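Fructosamine deglycase FrlB (Bacillus subtilis, PDB 3EUA) catalyses the conversion of a range of fructosamine 6-phosphates to glucose 6-phosphate and a free amino acid, and assembles as a homooctamer. Local coordinates at residues Asp288-Lys291 with Gly292-Pro296; Pro296-Leu299 with Asn300-Arg304. All blocks are in the same frame, centred on the assembly; numbering follows the deposited sequence.

Contact 1: residues Asp288-Lys291 with Gly292-Pro296; sequences DSVK and GYLAP
Val290 and Leu294 sit one turn apart at the N-terminal end of helix 288-313 in the second SIS domain, where the opening turn is irregular. Two backbone hydrogen bonds carry the helix forward: Leu294 N to Val290 O at 3.0 Å, and Ala295 N to Lys291 O at 2.9 Å. Both carbonyls are shared, since Tyr293 N also gives Val290 O a weak bond and Leu294 N does the same to Lys291 O. Water fills in where the first turn does not close on itself. One water donates to Asp288 O and accepts from Gly292 N, 2.9 Å from that nitrogen; a second donates to Ser289 O and accepts a weak bond from Gly292 N. This second water also sits over the centre of the Tyr293 ring, 3.5 Å above its plane.

The apolar contact is between Val290 CG2 and Leu294 CD1, 3.8 Å apart, the two side chains side by side and pointing the same way; Leu294 continues onto Leu165 and Leu168 of helix 158-190.

Tyr293, with CG beside its backbone N (chi1 -54°), swings its ring back along the first turn, CE2 reaching 3.6 Å from Ser289 O, while its hydroxyl bonds to Glu50.

Lys291 reaches back to the residues before the helix: NZ bonds to the carbonyls of Ile286 and Phe283, and the bend at its last torsion (chi4 -55°) brings NZ 3.2 Å from Asp288 OD1 in a salt bridge.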
ATOM      1  N   ASP A 288      11.536 -15.301 -20.809  1.00 26.79           N
ATOM      2  CA  ASP A 288      11.008 -13.938 -20.868  1.00 27.01           C
ATOM      3  C   ASP A 288       9.619 -13.801 -20.225  1.00 26.59           C
ATOM      4  O   ASP A 288       9.288 -12.741 -19.673  1.00 26.37           O
ATOM      5  CB  ASP A 288      10.913 -13.455 -22.337  1.00 27.79           C
ATOM      6  CG  ASP A 288      12.280 -13.177 -22.996  1.00 30.60           C
ATOM      7  OD1 ASP A 288      13.313 -13.206 -22.299  1.00 34.92           O
ATOM      8  OD2 ASP A 288      12.332 -12.915 -24.242  1.00 34.77           O
ATOM      9  N   SER A 289       8.806 -14.850 -20.306  1.00 25.47           N
ATOM     10  CA  SER A 289       7.460 -14.819 -19.737  1.00 24.72           C
ATOM     11  C   SER A 289       7.424 -14.622 -18.216  1.00 24.34           C
ATOM     12  O   SER A 289       6.425 -14.176 -17.670  1.00 24.90           O
ATOM     13  CB  SER A 289       6.732 -16.118 -20.105  1.00 24.87           C
ATOM     14  OG  SER A 289       7.374 -17.269 -19.583  1.00 23.33           O
ATOM     15  N   VAL A 290       8.522 -14.932 -17.535  1.00 23.53           N
ATOM     16  CA  VAL A 290       8.581 -14.834 -16.080  1.00 22.81           C
ATOM     17  C   VAL A 290       9.762 -14.010 -15.518  1.00 22.60           C
ATOM     18  O   VAL A 290       9.846 -13.886 -14.293  1.00 22.34           O
ATOM     19  CB  VAL A 290       8.580 -16.272 -15.448  1.00 22.74           C
ATOM     20  CG1 VAL A 290       7.301 -17.014 -15.796  1.00 22.64           C
ATOM     21  CG2 VAL A 290       9.777 -17.097 -15.906  1.00 22.16           C
ATOM     22  N   LYS A 291      10.652 -13.435 -16.356  1.00 22.34           N
ATOM     23  CA  LYS A 291      11.782 -12.611 -15.850  1.00 22.43           C
ATOM     24  C   LYS A 291      11.317 -11.477 -14.918  1.00 21.54           C
ATOM     25  O   LYS A 291      11.910 -11.189 -13.857  1.00 20.14           O
ATOM     26  CB  LYS A 291      12.574 -11.911 -16.968  1.00 22.61           C
ATOM     27  CG  LYS A 291      13.342 -12.726 -17.958  1.00 24.82           C
ATOM     28  CD  LYS A 291      14.331 -11.772 -18.656  1.00 24.85           C
ATOM     29  CE  LYS A 291      14.850 -12.271 -20.021  1.00 29.79           C
ATOM     30  NZ  LYS A 291      15.473 -13.597 -20.031  1.00 32.83           N
ATOM     31  N   GLY A 292      10.211 -10.842 -15.298  1.00 20.62           N
ATOM     32  CA  GLY A 292       9.690  -9.720 -14.518  1.00 19.69           C
ATOM     33  C   GLY A 292       9.164 -10.149 -13.170  1.00 19.45           C
ATOM     34  O   GLY A 292       9.242  -9.382 -12.182  1.00 18.76           O
ATOM     35  N   TYR A 293       8.657 -11.383 -13.104  1.00 18.85           N
ATOM     36  CA  TYR A 293       8.137 -11.905 -11.853  1.00 18.77           C
ATOM     37  C   TYR A 293       9.242 -12.397 -10.935  1.00 18.51           C
ATOM     38  O   TYR A 293       9.077 -12.362  -9.708  1.00 18.35           O
ATOM     39  CB  TYR A 293       7.143 -13.053 -12.100  1.00 19.38           C
ATOM     40  CG  TYR A 293       5.988 -12.746 -13.050  1.00 19.85           C
ATOM     41  CD1 TYR A 293       5.311 -11.533 -12.991  1.00 20.92           C
ATOM     42  CD2 TYR A 293       5.476 -13.726 -13.903  1.00 20.24           C
ATOM     43  CE1 TYR A 293       4.243 -11.262 -13.823  1.00 20.73           C
ATOM     44  CE2 TYR A 293       4.383 -13.453 -14.765  1.00 21.00           C
ATOM     45  CZ  TYR A 293       3.772 -12.210 -14.692  1.00 20.94           C
ATOM     46  OH  TYR A 293       2.683 -11.853 -15.455  1.00 21.16           O
ATOM     47  N   LEU A 294      10.373 -12.809 -11.504  1.00 18.20           N
ATOM     48  CA  LEU A 294      11.507 -13.346 -10.721  1.00 18.29           C
ATOM     49  C   LEU A 294      12.569 -12.324 -10.305  1.00 17.80           C
ATOM     50  O   LEU A 294      13.271 -12.528  -9.304  1.00 18.40           O
ATOM     51  CB  LEU A 294      12.187 -14.491 -11.503  1.00 17.44           C
ATOM     52  CG  LEU A 294      11.296 -15.736 -11.705  1.00 18.90           C
ATOM     53  CD1 LEU A 294      11.904 -16.697 -12.743  1.00 20.96           C
ATOM     54  CD2 LEU A 294      10.974 -16.455 -10.369  1.00 18.87           C
ATOM     55  N   ALA A 295      12.674 -11.229 -11.035  1.00 17.66           N
ATOM     56  CA  ALA A 295      13.683 -10.198 -10.710  1.00 18.54           C
ATOM     57  C   ALA A 295      13.619  -9.701  -9.274  1.00 17.95           C
ATOM     58  O   ALA A 295      14.683  -9.456  -8.679  1.00 18.25           O
ATOM     59  CB  ALA A 295      13.607  -9.016 -11.649  1.00 18.25           C
ATOM     60  N   PRO A 296      12.397  -9.515  -8.722  1.00 17.84           N
ATOM     61  CA  PRO A 296      12.381  -9.030  -7.326  1.00 17.67           C
ATOM     62  C   PRO A 296      13.083  -9.947  -6.310  1.00 17.85           C
ATOM     63  O   PRO A 296      13.604  -9.463  -5.277  1.00 17.95           O
ATOM     64  CB  PRO A 296      10.895  -8.930  -6.981  1.00 16.96           C
ATOM     65  CG  PRO A 296      10.116  -9.212  -8.187  1.00 19.09           C
ATOM     66  CD  PRO A 296      11.043  -9.649  -9.295  1.00 17.18           C
TER
HETATM   67  O   HOH W   1       8.983 -10.855 -17.873  1.00 34.43           O
HETATM   68  O   HOH W   2       7.367 -11.436 -16.123  1.00 34.37           O

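Contact 2: residues Pro296-Leu299 with Asn300-Arg304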
ATOM      1  N   PRO A 296      12.397  -9.515  -8.722  1.00 17.84           N
ATOM      2  CA  PRO A 296      12.381  -9.030  -7.326  1.00 17.67           C
ATOM      3  C   PRO A 296      13.083  -9.947  -6.310  1.00 17.85           C
ATOM      4  O   PRO A 296      13.604  -9.463  -5.277  1.00 17.95           O
ATOM      5  CB  PRO A 296      10.895  -8.930  -6.981  1.00 16.96           C
ATOM      6  CG  PRO A 296      10.116  -9.212  -8.187  1.00 19.09           C
ATOM      7  CD  PRO A 296      11.043  -9.649  -9.295  1.00 17.18           C
ATOM      8  N   LEU A 297      13.037 -11.258  -6.560  1.00 17.81           N
ATOM      9  CA  LEU A 297      13.722 -12.240  -5.688  1.00 17.96           C
ATOM     10  C   LEU A 297      15.216 -12.008  -5.712  1.00 17.88           C
ATOM     11  O   LEU A 297      15.883 -12.031  -4.667  1.00 18.58           O
ATOM     12  CB  LEU A 297      13.435 -13.672  -6.078  1.00 17.70           C
ATOM     13  CG  LEU A 297      12.062 -14.203  -5.725  1.00 19.83           C
ATOM     14  CD1 LEU A 297      10.909 -13.293  -6.203  1.00 19.38           C
ATOM     15  CD2 LEU A 297      11.918 -15.588  -6.314  1.00 20.16           C
ATOM     16  N   VAL A 298      15.745 -11.750  -6.883  1.00 17.68           N
ATOM     17  CA  VAL A 298      17.177 -11.476  -7.020  1.00 17.55           C
ATOM     18  C   VAL A 298      17.559 -10.154  -6.356  1.00 17.40           C
ATOM     19  O   VAL A 298      18.556 -10.070  -5.667  1.00 18.29           O
ATOM     20  CB  VAL A 298      17.582 -11.390  -8.496  1.00 17.26           C
ATOM     21  CG1 VAL A 298      19.091 -11.261  -8.568  1.00 15.86           C
ATOM     22  CG2 VAL A 298      17.131 -12.658  -9.244  1.00 18.63           C
ATOM     23  N   LEU A 299      16.753  -9.115  -6.592  1.00 17.54           N
ATOM     24  CA  LEU A 299      16.989  -7.796  -6.001  1.00 17.86           C
ATOM     25  C   LEU A 299      16.979  -7.923  -4.470  1.00 17.38           C
ATOM     26  O   LEU A 299      17.859  -7.392  -3.769  1.00 17.44           O
ATOM     27  CB  LEU A 299      15.961  -6.775  -6.538  1.00 17.98           C
ATOM     28  CG  LEU A 299      16.106  -6.274  -8.001  1.00 17.31           C
ATOM     29  CD1 LEU A 299      14.832  -5.594  -8.545  1.00 16.17           C
ATOM     30  CD2 LEU A 299      17.333  -5.319  -8.060  1.00 18.44           C
ATOM     31  N   ASN A 300      16.023  -8.681  -3.964  1.00 17.46           N
ATOM     32  CA  ASN A 300      15.933  -8.919  -2.545  1.00 18.41           C
ATOM     33  C   ASN A 300      17.160  -9.621  -1.963  1.00 18.16           C
ATOM     34  O   ASN A 300      17.609  -9.284  -0.849  1.00 18.39           O
ATOM     35  CB  ASN A 300      14.720  -9.774  -2.226  1.00 17.89           C
ATOM     36  CG  ASN A 300      14.516  -9.927  -0.763  1.00 21.11           C
ATOM     37  OD1 ASN A 300      14.323  -8.940  -0.076  1.00 22.49           O
ATOM     38  ND2 ASN A 300      14.502 -11.177  -0.266  1.00 20.79           N
ATOM     39  N   ARG A 301      17.665 -10.622  -2.685  1.00 18.48           N
ATOM     40  CA  ARG A 301      18.840 -11.368  -2.224  1.00 18.44           C
ATOM     41  C   ARG A 301      20.074 -10.478  -2.194  1.00 18.08           C
ATOM     42  O   ARG A 301      20.863 -10.514  -1.266  1.00 18.22           O
ATOM     43  CB  ARG A 301      19.098 -12.569  -3.124  1.00 18.87           C
ATOM     44  CG  ARG A 301      20.312 -13.441  -2.718  1.00 18.76           C
ATOM     45  CD  ARG A 301      20.125 -14.062  -1.299  1.00 20.95           C
ATOM     46  NE  ARG A 301      21.344 -14.654  -0.756  1.00 20.33           N
ATOM     47  CZ  ARG A 301      22.266 -13.998  -0.054  1.00 21.69           C
ATOM     48  NH1 ARG A 301      22.166 -12.709   0.206  1.00 22.64           N
ATOM     49  NH2 ARG A 301      23.318 -14.646   0.400  1.00 24.21           N
ATOM     50  N   VAL A 302      20.254  -9.662  -3.232  1.00 18.95           N
ATOM     51  CA  VAL A 302      21.406  -8.743  -3.277  1.00 18.60           C
ATOM     52  C   VAL A 302      21.350  -7.751  -2.122  1.00 19.14           C
ATOM     53  O   VAL A 302      22.361  -7.501  -1.449  1.00 19.34           O
ATOM     54  CB  VAL A 302      21.452  -8.001  -4.604  1.00 18.77           C
ATOM     55  CG1 VAL A 302      22.466  -6.861  -4.564  1.00 18.97           C
ATOM     56  CG2 VAL A 302      21.747  -9.009  -5.747  1.00 18.53           C
ATOM     57  N   LEU A 303      20.155  -7.213  -1.865  1.00 19.67           N
ATOM     58  CA  LEU A 303      19.937  -6.264  -0.772  1.00 19.63           C
ATOM     59  C   LEU A 303      20.301  -6.863   0.580  1.00 20.59           C
ATOM     60  O   LEU A 303      20.797  -6.158   1.450  1.00 20.47           O
ATOM     61  CB  LEU A 303      18.499  -5.759  -0.765  1.00 19.53           C
ATOM     62  CG  LEU A 303      18.151  -4.668  -1.773  1.00 18.99           C
ATOM     63  CD1 LEU A 303      16.670  -4.447  -1.753  1.00 17.81           C
ATOM     64  CD2 LEU A 303      18.939  -3.369  -1.471  1.00 18.58           C
ATOM     65  N   ARG A 304      20.102  -8.165   0.745  1.00 21.98           N
ATOM     66  CA  ARG A 304      20.492  -8.798   1.990  1.00 23.21           C
ATOM     67  C   ARG A 304      22.001  -8.694   2.187  1.00 22.04           C
ATOM     68  O   ARG A 304      22.434  -8.558   3.309  1.00 22.56           O
ATOM     69  CB  ARG A 304      20.096 -10.263   2.049  1.00 24.56           C
ATOM     70  CG  ARG A 304      20.279 -10.895   3.448  1.00 30.02           C
ATOM     71  CD  ARG A 304      19.110 -10.549   4.287  1.00 37.27           C
ATOM     72  NE  ARG A 304      19.210 -10.970   5.678  1.00 40.59           N
ATOM     73  CZ  ARG A 304      18.183 -10.939   6.538  1.00 42.39           C
ATOM     74  NH1 ARG A 304      18.357 -11.343   7.793  1.00 42.30           N
ATOM     75  NH2 ARG A 304      16.967 -10.542   6.147  1.00 42.19           N
TER
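Leu303 rests against the carbonyl of Leu299 one turn earlier, in the regular middle of helix 288-313, a largely buried stretch of α-helix in the second SIS domain. Its side chain can be followed outward. CB starts 3.5 Å from Leu299 O. The first torsion (chi1 -79°) sets CG beside the backbone N, on the side facing the preceding turn, and CG therefore stays close to the same oxygen, at 3.4 Å. Of the two methyls, CD1 is the one that remains near, 3.8 Å from Leu299 O. The branch thus lies alongside the carbonyl that Leu303 N already binds, and it packs on Val207 of helix 205-220.

Asn300 and Arg301 behave differently. Each has CG opposite the backbone N (chi1 -174° for Asn300), which carries the polar end away from the earlier turn and leaves CB as the part that touches it. Asn300 CB lies 3.3 Å from Pro296 O, while the side chain packs on Val207 and on Tyr138 of helix 137-153; the Arg301 side chain touches Leu176 of helix 158-190.

Four successive i to i+4 bonds tie the turns together. Pro296 has no N-H to give to the turn before it, yet its carbonyl accepts normally: Asn300 N bonds to Pro296 O at 2.9 Å. The backbone nitrogens of Arg301, Val302 and Leu303 follow in the same way, bonding to the carbonyls of Leu297, Val298 and Leu299.

Val302 resembles Leu303 on another side of the helix. The two valines make a loose apolar contact between Val298 CG1 and Val302 CG2, and the same Val302 CG2 comes 3.4 Å from Val298 O.

Contact 1 and contact 2 follow one another along helix 288-313, the last helix of the chain, with centres about 13 Å apart. Pro296 belongs to both, closing the first and opening the second. Contact 1 holds the water-bridged start of the helix, about 13 Å from the centre of the chain; contact 2 lies deeper, at about 9 Å. Helix 158-190 runs beside both. Helix 137-153 also meets both, through Tyr142 to Tyr293 O and through Tyr138 and Tyr142 on Leu297, while helix 41-50 packs on Tyr293. The helix thus packs on helices of the first SIS domain from contact 1 to contact 2, consistent with its lying between the two SIS domains of the chain.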